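Local atomic coordinates of Rho guanine nucleotide exchange factor 11 (Homo sapiens, PDB entry 5JHH), a protein that probably activates Rho-family small GTPases by promoting exchange of bound GDP for GTP through its tandem DH and PH domains. Residues A127-L130 against I131-Q135; L102-D106 against G107-E111; Q18-I21 against D22-V26; E178-I181 against K182-G186. All coordinates share one frame; numbering follows the deposited sequence.

Interaction 1. Residues A127-L130 against I131-Q135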
loop_
_atom_site.group_PDB
_atom_site.type_symbol
_atom_site.label_atom_id
_atom_site.label_comp_id
_atom_site.label_asym_id
_atom_site.label_seq_id
_atom_site.Cartn_x
_atom_site.Cartn_y
_atom_site.Cartn_z
ATOM N N ALA A 127 5.509 13.117 -9.225
ATOM C CA ALA A 127 4.789 14.315 -9.635
ATOM C C ALA A 127 4.160 15.039 -8.446
ATOM O O ALA A 127 4.103 16.286 -8.415
ATOM C CB ALA A 127 3.708 13.976 -10.632
ATOM N N LEU A 128 3.664 14.277 -7.487
ATOM C CA LEU A 128 3.059 14.897 -6.325
ATOM C C LEU A 128 4.059 15.590 -5.422
ATOM O O LEU A 128 3.708 16.555 -4.820
ATOM C CB LEU A 128 2.328 13.860 -5.500
ATOM C CG LEU A 128 1.037 13.384 -6.120
ATOM C CD1 LEU A 128 0.430 12.252 -5.284
ATOM C CD2 LEU A 128 0.043 14.537 -6.273
ATOM N N GLU A 129 5.253 15.043 -5.262
ATOM C CA GLU A 129 6.335 15.740 -4.586
ATOM C C GLU A 129 6.709 17.049 -5.304
ATOM O O GLU A 129 6.904 18.077 -4.678
ATOM C CB GLU A 129 7.575 14.849 -4.484
ATOM C CG GLU A 129 7.802 14.271 -3.086
ATOM C CD GLU A 129 8.041 15.352 -2.006
ATOM O OE1 GLU A 129 8.638 16.422 -2.300
ATOM O OE2 GLU A 129 7.653 15.120 -0.842
ATOM N N LEU A 130 6.779 17.017 -6.619
ATOM C CA LEU A 130 6.942 18.260 -7.376
ATOM C C LEU A 130 5.822 19.281 -7.077
ATOM O O LEU A 130 6.105 20.461 -6.883
ATOM C CB LEU A 130 7.016 17.974 -8.872
ATOM C CG LEU A 130 7.314 19.050 -9.946
ATOM C CD1 LEU A 130 6.087 19.507 -10.757
ATOM C CD2 LEU A 130 8.086 20.277 -9.419
ATOM N N ILE A 131 4.566 18.848 -7.099
ATOM C CA ILE A 131 3.450 19.749 -6.832
ATOM C C ILE A 131 3.607 20.336 -5.427
ATOM O O ILE A 131 3.314 21.487 -5.199
ATOM C CB ILE A 131 2.071 19.034 -6.890
ATOM C CG1 ILE A 131 1.312 19.385 -8.148
ATOM C CG2 ILE A 131 1.125 19.536 -5.798
ATOM C CD1 ILE A 131 2.092 19.216 -9.412
ATOM N N LYS A 132 4.039 19.528 -4.482
ATOM C CA LYS A 132 4.180 20.007 -3.146
ATOM C C LYS A 132 5.248 21.093 -3.110
ATOM O O LYS A 132 5.106 22.098 -2.436
ATOM C CB LYS A 132 4.554 18.864 -2.236
ATOM C CG LYS A 132 4.295 19.149 -0.780
ATOM C CD LYS A 132 3.836 17.895 -0.049
ATOM C CE LYS A 132 4.986 16.952 0.239
ATOM N NZ LYS A 132 4.691 16.154 1.463
ATOM N N THR A 133 6.310 20.897 -3.866
ATOM C CA THR A 133 7.390 21.868 -3.870
ATOM C C THR A 133 6.878 23.150 -4.474
ATOM O O THR A 133 7.058 24.252 -3.926
ATOM C CB THR A 133 8.571 21.338 -4.667
ATOM O OG1 THR A 133 9.103 20.228 -3.965
ATOM C CG2 THR A 133 9.631 22.375 -4.823
ATOM N N LYS A 134 6.203 22.989 -5.602
ATOM C CA LYS A 134 5.638 24.112 -6.311
ATOM C C LYS A 134 4.741 24.974 -5.427
ATOM O O LYS A 134 4.721 26.172 -5.561
ATOM C CB LYS A 134 4.851 23.613 -7.494
ATOM C CG LYS A 134 4.861 24.579 -8.618
ATOM C CD LYS A 134 4.201 24.000 -9.867
ATOM C CE LYS A 134 5.197 23.199 -10.677
ATOM N NZ LYS A 134 5.977 24.046 -11.620
ATOM N N GLN A 135 3.939 24.348 -4.586
ATOM C CA GLN A 135 3.018 25.061 -3.710
ATOM C C GLN A 135 3.788 25.852 -2.666
ATOM O O GLN A 135 3.368 26.909 -2.258
ATOM C CB GLN A 135 2.080 24.066 -2.983
ATOM C CG GLN A 135 0.807 23.707 -3.737
ATOM C CD GLN A 135 0.004 22.596 -3.065
ATOM O OE1 GLN A 135 -0.997 22.848 -2.426
ATOM N NE2 GLN A 135 0.439 21.362 -3.230
#

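Interaction 2. Residues L102-D106 against G107-E111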
loop_
_atom_site.group_PDB
_atom_site.type_symbol
_atom_site.label_atom_id
_atom_site.label_comp_id
_atom_site.label_asym_id
_atom_site.label_seq_id
_atom_site.Cartn_x
_atom_site.Cartn_y
_atom_site.Cartn_z
ATOM N N LEU A 102 -15.508 -9.958 -17.815
ATOM C CA LEU A 102 -14.473 -10.283 -18.777
ATOM C C LEU A 102 -14.288 -9.194 -19.838
ATOM O O LEU A 102 -13.207 -9.060 -20.392
ATOM C CB LEU A 102 -14.736 -11.625 -19.478
ATOM C CG LEU A 102 -14.818 -12.841 -18.546
ATOM C CD1 LEU A 102 -15.280 -14.067 -19.334
ATOM C CD2 LEU A 102 -13.477 -13.125 -17.883
ATOM N N ALA A 103 -15.330 -8.443 -20.145
ATOM C CA ALA A 103 -15.188 -7.421 -21.130
ATOM C C ALA A 103 -14.288 -6.261 -20.619
ATOM O O ALA A 103 -13.748 -5.474 -21.417
ATOM C CB ALA A 103 -16.554 -6.919 -21.563
ATOM N N ARG A 104 -14.097 -6.171 -19.310
ATOM C CA ARG A 104 -13.148 -5.176 -18.765
ATOM C C ARG A 104 -11.797 -5.742 -18.360
ATOM O O ARG A 104 -10.786 -5.057 -18.406
ATOM C CB ARG A 104 -13.757 -4.425 -17.587
ATOM C CG ARG A 104 -13.034 -3.126 -17.170
ATOM C CD ARG A 104 -11.851 -2.782 -18.105
ATOM N NE ARG A 104 -12.216 -1.865 -19.104
ATOM C CZ ARG A 104 -11.583 -1.597 -20.221
ATOM N NH1 ARG A 104 -10.505 -2.229 -20.642
ATOM N NH2 ARG A 104 -12.120 -0.668 -20.940
ATOM N N PHE A 105 -11.757 -6.979 -17.937
ATOM C CA PHE A 105 -10.585 -7.460 -17.233
ATOM C C PHE A 105 -9.881 -8.586 -17.889
ATOM O O PHE A 105 -8.913 -9.093 -17.329
ATOM C CB PHE A 105 -10.989 -7.929 -15.828
ATOM C CG PHE A 105 -11.575 -6.864 -14.987
ATOM C CD1 PHE A 105 -10.876 -5.690 -14.753
ATOM C CD2 PHE A 105 -12.798 -7.053 -14.351
ATOM C CE1 PHE A 105 -11.439 -4.677 -13.973
ATOM C CE2 PHE A 105 -13.330 -6.069 -13.541
ATOM C CZ PHE A 105 -12.645 -4.865 -13.371
ATOM N N ASP A 106 -10.353 -9.008 -19.057
ATOM C CA ASP A 106 -9.740 -10.130 -19.772
ATOM C C ASP A 106 -9.306 -9.736 -21.194
ATOM O O ASP A 106 -9.831 -8.784 -21.767
ATOM C CB ASP A 106 -10.753 -11.272 -19.844
ATOM C CG ASP A 106 -10.131 -12.620 -20.242
ATOM O OD1 ASP A 106 -8.995 -12.954 -19.825
ATOM O OD2 ASP A 106 -10.805 -13.365 -20.969
ATOM N N GLY A 107 -8.364 -10.515 -21.733
ATOM C CA GLY A 107 -7.861 -10.399 -23.068
ATOM C C GLY A 107 -7.433 -8.983 -23.388
ATOM O O GLY A 107 -6.778 -8.354 -22.582
ATOM N N PRO A 108 -7.842 -8.480 -24.565
ATOM C CA PRO A 108 -7.454 -7.174 -25.003
ATOM C C PRO A 108 -7.821 -6.104 -23.969
ATOM O O PRO A 108 -7.081 -5.135 -23.826
ATOM C CB PRO A 108 -8.256 -6.986 -26.291
ATOM C CG PRO A 108 -8.334 -8.382 -26.859
ATOM C CD PRO A 108 -8.601 -9.212 -25.610
ATOM N N ALA A 109 -8.932 -6.303 -23.278
ATOM C CA ALA A 109 -9.499 -5.303 -22.429
ATOM C C ALA A 109 -8.636 -5.163 -21.198
ATOM O O ALA A 109 -8.475 -4.083 -20.673
ATOM C CB ALA A 109 -10.916 -5.655 -22.019
ATOM N N ARG A 110 -8.038 -6.277 -20.803
ATOM C CA ARG A 110 -7.066 -6.286 -19.724
ATOM C C ARG A 110 -5.791 -5.557 -20.137
ATOM O O ARG A 110 -5.254 -4.762 -19.365
ATOM C CB ARG A 110 -6.715 -7.691 -19.283
ATOM C CG ARG A 110 -5.311 -7.754 -18.697
ATOM C CD ARG A 110 -4.960 -8.993 -17.903
ATOM N NE ARG A 110 -3.588 -8.846 -17.477
ATOM C CZ ARG A 110 -2.696 -9.832 -17.406
ATOM N NH1 ARG A 110 -3.047 -11.091 -17.574
ATOM N NH2 ARG A 110 -1.449 -9.553 -17.111
ATOM N N GLU A 111 -5.297 -5.833 -21.332
ATOM C CA GLU A 111 -4.065 -5.205 -21.778
ATOM C C GLU A 111 -4.248 -3.680 -21.747
ATOM O O GLU A 111 -3.379 -2.959 -21.247
ATOM C CB GLU A 111 -3.690 -5.658 -23.199
ATOM C CG GLU A 111 -3.396 -7.144 -23.349
ATOM C CD GLU A 111 -2.181 -7.561 -22.570
ATOM O OE1 GLU A 111 -1.213 -6.764 -22.497
ATOM O OE2 GLU A 111 -2.188 -8.643 -21.997
#

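Interaction 3. Residues Q18-I21 against D22-V26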
loop_
_atom_site.group_PDB
_atom_site.type_symbol
_atom_site.label_atom_id
_atom_site.label_comp_id
_atom_site.label_asym_id
_atom_site.label_seq_id
_atom_site.Cartn_x
_atom_site.Cartn_y
_atom_site.Cartn_z
ATOM N N GLN A 18 -31.498 -15.745 0.400
ATOM C CA GLN A 18 -30.498 -14.896 1.059
ATOM C C GLN A 18 -29.216 -14.775 0.222
ATOM O O GLN A 18 -28.635 -13.698 0.115
ATOM C CB GLN A 18 -30.146 -15.470 2.448
ATOM C CG GLN A 18 -29.317 -14.567 3.375
ATOM C CD GLN A 18 -29.998 -13.245 3.731
ATOM O OE1 GLN A 18 -29.375 -12.366 4.318
ATOM N NE2 GLN A 18 -31.279 -13.101 3.389
ATOM N N ARG A 19 -28.770 -15.903 -0.319
ATOM C CA ARG A 19 -27.631 -15.943 -1.205
ATOM C C ARG A 19 -27.847 -15.033 -2.404
ATOM O O ARG A 19 -26.973 -14.266 -2.744
ATOM C CB ARG A 19 -27.382 -17.366 -1.682
ATOM C CG ARG A 19 -26.013 -17.594 -2.309
ATOM C CD ARG A 19 -25.936 -18.956 -2.982
ATOM N NE ARG A 19 -24.575 -19.490 -3.044
ATOM C CZ ARG A 19 -23.870 -19.908 -1.995
ATOM N NH1 ARG A 19 -22.645 -20.390 -2.171
ATOM N NH2 ARG A 19 -24.372 -19.833 -0.765
ATOM N N GLU A 20 -29.007 -15.096 -3.036
ATOM C CA GLU A 20 -29.246 -14.297 -4.217
ATOM C C GLU A 20 -29.492 -12.821 -3.865
ATOM O O GLU A 20 -29.228 -11.924 -4.665
ATOM C CB GLU A 20 -30.406 -14.864 -5.035
ATOM C CG GLU A 20 -30.883 -13.980 -6.197
ATOM C CD GLU A 20 -29.833 -13.740 -7.294
ATOM O OE1 GLU A 20 -29.965 -14.327 -8.386
ATOM O OE2 GLU A 20 -28.893 -12.946 -7.087
ATOM N N ILE A 21 -29.982 -12.564 -2.663
ATOM C CA ILE A 21 -30.089 -11.203 -2.184
ATOM C C ILE A 21 -28.671 -10.637 -2.049
ATOM O O ILE A 21 -28.400 -9.522 -2.459
ATOM C CB ILE A 21 -30.740 -11.134 -0.796
ATOM C CG1 ILE A 21 -32.150 -11.748 -0.793
ATOM C CG2 ILE A 21 -30.772 -9.685 -0.303
ATOM C CD1 ILE A 21 -33.274 -10.735 -0.933
ATOM N N ASP A 22 -27.787 -11.421 -1.432
ATOM C CA ASP A 22 -26.441 -10.979 -1.126
ATOM C C ASP A 22 -25.633 -10.757 -2.395
ATOM O O ASP A 22 -24.899 -9.793 -2.475
ATOM C CB ASP A 22 -25.723 -11.986 -0.224
ATOM C CG ASP A 22 -26.336 -12.053 1.173
ATOM O OD1 ASP A 22 -27.392 -11.422 1.390
ATOM O OD2 ASP A 22 -25.790 -12.774 2.032
ATOM N N ARG A 23 -25.792 -11.663 -3.359
ATOM C CA ARG A 23 -25.243 -11.529 -4.688
ATOM C C ARG A 23 -25.663 -10.218 -5.306
ATOM O O ARG A 23 -24.815 -9.472 -5.812
ATOM C CB ARG A 23 -25.703 -12.699 -5.554
ATOM C CG ARG A 23 -24.970 -12.832 -6.859
ATOM C CD ARG A 23 -25.591 -13.903 -7.736
ATOM N NE ARG A 23 -25.090 -13.754 -9.084
ATOM C CZ ARG A 23 -25.753 -13.187 -10.091
ATOM N NH1 ARG A 23 -25.141 -13.074 -11.247
ATOM N NH2 ARG A 23 -27.015 -12.769 -9.970
ATOM N N GLN A 24 -26.945 -9.881 -5.200
ATOM C CA GLN A 24 -27.433 -8.601 -5.752
ATOM C C GLN A 24 -26.826 -7.390 -5.072
ATOM O O GLN A 24 -26.600 -6.360 -5.706
ATOM C CB GLN A 24 -28.939 -8.486 -5.655
ATOM C CG GLN A 24 -29.643 -9.511 -6.500
ATOM C CD GLN A 24 -29.329 -9.341 -7.951
ATOM O OE1 GLN A 24 -29.402 -8.252 -8.459
ATOM N NE2 GLN A 24 -28.977 -10.427 -8.624
ATOM N N GLU A 25 -26.611 -7.502 -3.777
ATOM C CA GLU A 25 -26.085 -6.385 -3.030
ATOM C C GLU A 25 -24.683 -6.059 -3.504
ATOM O O GLU A 25 -24.348 -4.898 -3.707
ATOM C CB GLU A 25 -26.023 -6.704 -1.538
ATOM C CG GLU A 25 -27.353 -6.594 -0.823
ATOM C CD GLU A 25 -27.878 -5.175 -0.796
ATOM O OE1 GLU A 25 -27.097 -4.242 -1.054
ATOM O OE2 GLU A 25 -29.076 -4.983 -0.524
ATOM N N VAL A 26 -23.855 -7.086 -3.612
ATOM C CA VAL A 26 -22.475 -6.891 -3.999
ATOM C C VAL A 26 -22.370 -6.338 -5.431
ATOM O O VAL A 26 -21.540 -5.467 -5.738
ATOM C CB VAL A 26 -21.683 -8.190 -3.952
ATOM C CG1 VAL A 26 -20.218 -7.876 -4.187
ATOM C CG2 VAL A 26 -21.830 -8.840 -2.607
#

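Interaction 4. Residues E178-I181 against K182-G186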
loop_
_atom_site.group_PDB
_atom_site.type_symbol
_atom_site.label_atom_id
_atom_site.label_comp_id
_atom_site.label_asym_id
_atom_site.label_seq_id
_atom_site.Cartn_x
_atom_site.Cartn_y
_atom_site.Cartn_z
ATOM N N GLU A 178 -14.429 -11.543 -5.507
ATOM C CA GLU A 178 -14.413 -12.658 -4.552
ATOM C C GLU A 178 -15.756 -12.726 -3.857
ATOM O O GLU A 178 -16.374 -13.770 -3.787
ATOM C CB GLU A 178 -13.279 -12.544 -3.537
ATOM C CG GLU A 178 -11.950 -13.083 -4.069
ATOM C CD GLU A 178 -10.714 -12.452 -3.419
ATOM O OE1 GLU A 178 -10.724 -12.287 -2.183
ATOM O OE2 GLU A 178 -9.726 -12.106 -4.133
ATOM N N SER A 179 -16.269 -11.593 -3.444
ATOM C CA SER A 179 -17.556 -11.579 -2.797
ATOM C C SER A 179 -18.758 -11.945 -3.712
ATOM O O SER A 179 -19.714 -12.582 -3.268
ATOM C CB SER A 179 -17.767 -10.229 -2.141
ATOM O OG SER A 179 -19.151 -10.045 -1.972
ATOM N N ILE A 180 -18.728 -11.557 -4.978
ATOM C CA ILE A 180 -19.766 -12.000 -5.908
ATOM C C ILE A 180 -19.703 -13.514 -6.123
ATOM O O ILE A 180 -20.750 -14.193 -6.196
ATOM C CB ILE A 180 -19.615 -11.334 -7.259
ATOM C CG1 ILE A 180 -19.944 -9.839 -7.147
ATOM C CG2 ILE A 180 -20.537 -11.937 -8.308
ATOM C CD1 ILE A 180 -19.402 -9.037 -8.306
ATOM N N ILE A 181 -18.481 -14.000 -6.299
ATOM C CA ILE A 181 -18.205 -15.390 -6.558
ATOM C C ILE A 181 -18.774 -16.250 -5.420
ATOM O O ILE A 181 -19.521 -17.186 -5.649
ATOM C CB ILE A 181 -16.682 -15.577 -6.637
ATOM C CG1 ILE A 181 -16.196 -15.086 -7.993
ATOM C CG2 ILE A 181 -16.271 -17.027 -6.329
ATOM C CD1 ILE A 181 -14.704 -14.939 -8.074
ATOM N N LYS A 182 -18.394 -15.890 -4.200
ATOM C CA LYS A 182 -18.970 -16.385 -2.972
ATOM C C LYS A 182 -20.471 -16.531 -3.002
ATOM O O LYS A 182 -20.991 -17.453 -2.396
ATOM C CB LYS A 182 -18.601 -15.440 -1.823
ATOM C CG LYS A 182 -19.286 -15.744 -0.492
ATOM C CD LYS A 182 -18.564 -15.102 0.693
ATOM C CE LYS A 182 -19.034 -15.674 2.028
ATOM N NZ LYS A 182 -18.996 -14.645 3.107
ATOM N N HIS A 183 -21.185 -15.609 -3.622
ATOM C CA HIS A 183 -22.640 -15.733 -3.654
ATOM C C HIS A 183 -23.173 -16.219 -4.988
ATOM O O HIS A 183 -24.334 -16.028 -5.299
ATOM C CB HIS A 183 -23.291 -14.442 -3.231
ATOM C CG HIS A 183 -22.963 -14.067 -1.824
ATOM N ND1 HIS A 183 -22.543 -12.806 -1.462
ATOM C CD2 HIS A 183 -22.955 -14.807 -0.692
ATOM C CE1 HIS A 183 -22.306 -12.778 -0.163
ATOM N NE2 HIS A 183 -22.542 -13.983 0.327
ATOM N N THR A 184 -22.334 -16.894 -5.763
ATOM C CA THR A 184 -22.740 -17.429 -7.062
ATOM C C THR A 184 -22.785 -18.967 -6.988
ATOM O O THR A 184 -21.892 -19.608 -6.397
ATOM C CB THR A 184 -21.721 -16.972 -8.146
ATOM O OG1 THR A 184 -21.723 -15.552 -8.221
ATOM C CG2 THR A 184 -22.044 -17.541 -9.534
ATOM N N GLU A 185 -23.806 -19.570 -7.586
ATOM C CA GLU A 185 -23.971 -21.034 -7.495
ATOM C C GLU A 185 -22.766 -21.621 -8.166
ATOM O O GLU A 185 -22.431 -21.206 -9.271
ATOM C CB GLU A 185 -25.237 -21.518 -8.219
ATOM C CG GLU A 185 -26.544 -20.990 -7.653
ATOM C CD GLU A 185 -26.964 -21.706 -6.385
ATOM O OE1 GLU A 185 -27.230 -22.920 -6.496
ATOM O OE2 GLU A 185 -27.043 -21.061 -5.298
ATOM N N GLY A 186 -22.092 -22.544 -7.500
ATOM C CA GLY A 186 -20.984 -23.315 -8.106
ATOM C C GLY A 186 -21.417 -24.262 -9.230
ATOM O O GLY A 186 -22.607 -24.432 -9.487
#

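Interaction 1. Residues A127-L130 against I131-Q135
Two successive turns of the alpha-helix 124-137, one of the helices of the all-helical DH (RhoGEF) domain, meet here through i to i+3 and i+4 contacts between residues 127-130 and 131-135. The helical bonds run in order. Ile-131 N gives to Ala-127 O and Lys-132 N to Leu-128 O. Lys-134 N reaches Leu-130 O at 2.8 Å with an N-H...O angle of 169°. Glu-129 O is the exception, because it takes two donors from one residue. Thr-133 N lies 3.0 Å from Glu-129 O, and Thr-133 OG1 reaches the same Glu-129 O at 3.2 Å. The two donors come from opposite faces of the carbonyl plane. A chi1 of -67° sets OG1 beside the backbone N of Thr-133, on the side of the Glu-129 carbonyl. An alanine in place of Thr-133 is likely to leave Glu-129 O with the single amide bond and to open a small gap beside it. Glu-129 bends at chi2, and its OE2 stands 3.9 Å from Lys-132 NZ, a long salt bridge. The stronger partner of Lys-132 NZ is an acidic side chain on the chain of another protein. On another side, Leu-130 CD1 touches Lys-134 CE at 3.8 Å and Ile-131 CD1 at 4.2 Å. Ala-127, Leu-128 and Ile-131 pack on neighbouring helices and loops, and Lys-134 NZ adds a salt bridge to Glu-62 of helix 60-66. The long Glu-129 to Lys-132 pair probably adds little, while Lys-132 has its salt bridge to the partner protein.

Interaction 2. Residues L102-D106 against G107-E111
Arg-104 NH1 reaches Ala-109 O at 2.7 Å, across the tight helix-to-helix turn where helix 98-105 of the DH domain gives way to helix 107-121. The oxygen lies at the edge of the guanidinium, in its plane. The bond is nevertheless weak, because the N-H...O angle is only 124°. The arginine chain bends at chi2 and chi3, which brings its end back toward the second helix. Asp-106 O serves two amides of the new helix: Ala-109 N at 3.0 Å and Arg-110 N at 3.2 Å, both weak bonds. The turn itself rests on Asp-106, the first residue after the helix to leave helical angles, and on Gly-107, whose phi is positive (51°). A CB on Gly-107 would clash with Pro-108 CD. Farther out, Arg-104 CB lies over the centre of one face of the Phe-105 ring. That ring also meets Trp-80 edge-to-face and touches Tyr-173. Asp-106 OD1 and Arg-110 NH1 do not meet each other; both bond to the side-chain amide of Gln-200 on helix 189-227, which ties the turn to that long helix. Arg-110 runs extended from CG to NE, and its NE bonds to Gln-114. At the root of this arginine, Arg-110 CB packs against Phe-105 O at 3.3 Å.

Interaction 3. Residues Q18-I21 against D22-V26
Glu-20 OE2 accepts from two side chains in the first turns of helix 18-54, an i to i+3 and i+4 pairing along one alpha-helix. Gln-24 NE2 gives the shorter bond, 3.0 Å to Glu-20 OE2 with an N-H...O angle of 174°. It comes from above the carboxylate plane, while OE2 lies in the plane of the Gln-24 amide. Arg-23 NH2 adds a salt bridge to Glu-20 OE2 at 3.4 Å, weak as a hydrogen bond, with OE2 at the edge of the guanidinium. The carboxylate reaches both because Glu-20 sends CG anti to the backbone N (chi1 171°) and then bends at chi2. Arg-23 NH2 and Gln-24 NE2 also bond to Ile-94 O, and Arg-23 NH1 to Lys-95 O. The cluster thus joins the start of this helix to the chain near Ile-94. Glu-25 instead bonds to the backbone N atoms of Trp-4 and Gln-5. Asp-22 N bonds to Gln-18 O at 2.9 Å. Ile-21 packs on Gln-5 and Val-13. Asp-22 OD1 also comes to 2.9 Å from Gln-18 O, two acceptors with no bond between them, a probably unfavourable approach. The Gln-18 amide and Asp-22 carboxylate planes are 78° apart, with Gln-18 OE1 3.7 Å from Asp-22 OD1.

Interaction 4. Residues E178-I181 against K182-G186
Glu-178 O accepts the last straight helical bond of this stretch, from Lys-182 N at 3.0 Å with an N-H...O angle of 171°. The donor lies nearly along the C=O axis. The carboxylate of Glu-178 points elsewhere and forms a salt bridge with Arg-202. At Ser-179 the pattern frays. Within these residues its O takes a weak bond from His-183 N, at 3.4 Å, and Lys-182 CB packs against the same oxygen. The His-183 ring lies near Ser-179 O, with ND1 3.4 Å from that oxygen and not bonded to it, and Lys-182 CG covers part of one face of the ring. Ile-180 O is gripped more firmly. Thr-184 OG1 donates to Ile-180 O at 2.6 Å, coming from above the carbonyl plane, and His-183 N adds a weak bond to it at 3.0 Å. Thr-184 OG1 stands beside its own backbone N (chi1 -61°), which turns the hydroxyl back to the helix end. Ile-180 CG2 lies 3.8 Å from Thr-184 OG1. Ile-181 O then receives Thr-184 N at 2.8 Å, an i+3 bond that tightens the last turn. A valine in place of Thr-184 would probably leave Ile-180 O with little beyond the weak bond from His-183 N, though the backbone bond to Ile-181 O would remain. Ile-180 and Ile-181 both pack on Leu-194 of helix 189-227, and Ile-180 also on Val-26. This change from i+4 to i+3 bonding, with a threonine hydroxyl taking up a late carbonyl, closes the C-terminal end of helix 165-182 in the helical DH domain.

How the interactions relate
Interactions 3 and 4 are neighbours, with centres about 9 Å apart. They touch directly: Val-26 CG2 lies 3.0 Å from Ser-179 OG, and Arg-23 CD 3.5 Å from His-183 O. The start of helix 18-54 thus packs on the end of helix 165-182. Interaction 2 does not touch interaction 4; their nearest atoms are about 9 Å apart, and both lean on helix 189-227. Interaction 1 is remote, with its centre about 43 Å from the centre of interaction 4 and on the opposite side of the chain's centre. Two of the contacts reach the chain of another protein: Lys-132 of interaction 1, and Glu-25 and Val-26 of interaction 3.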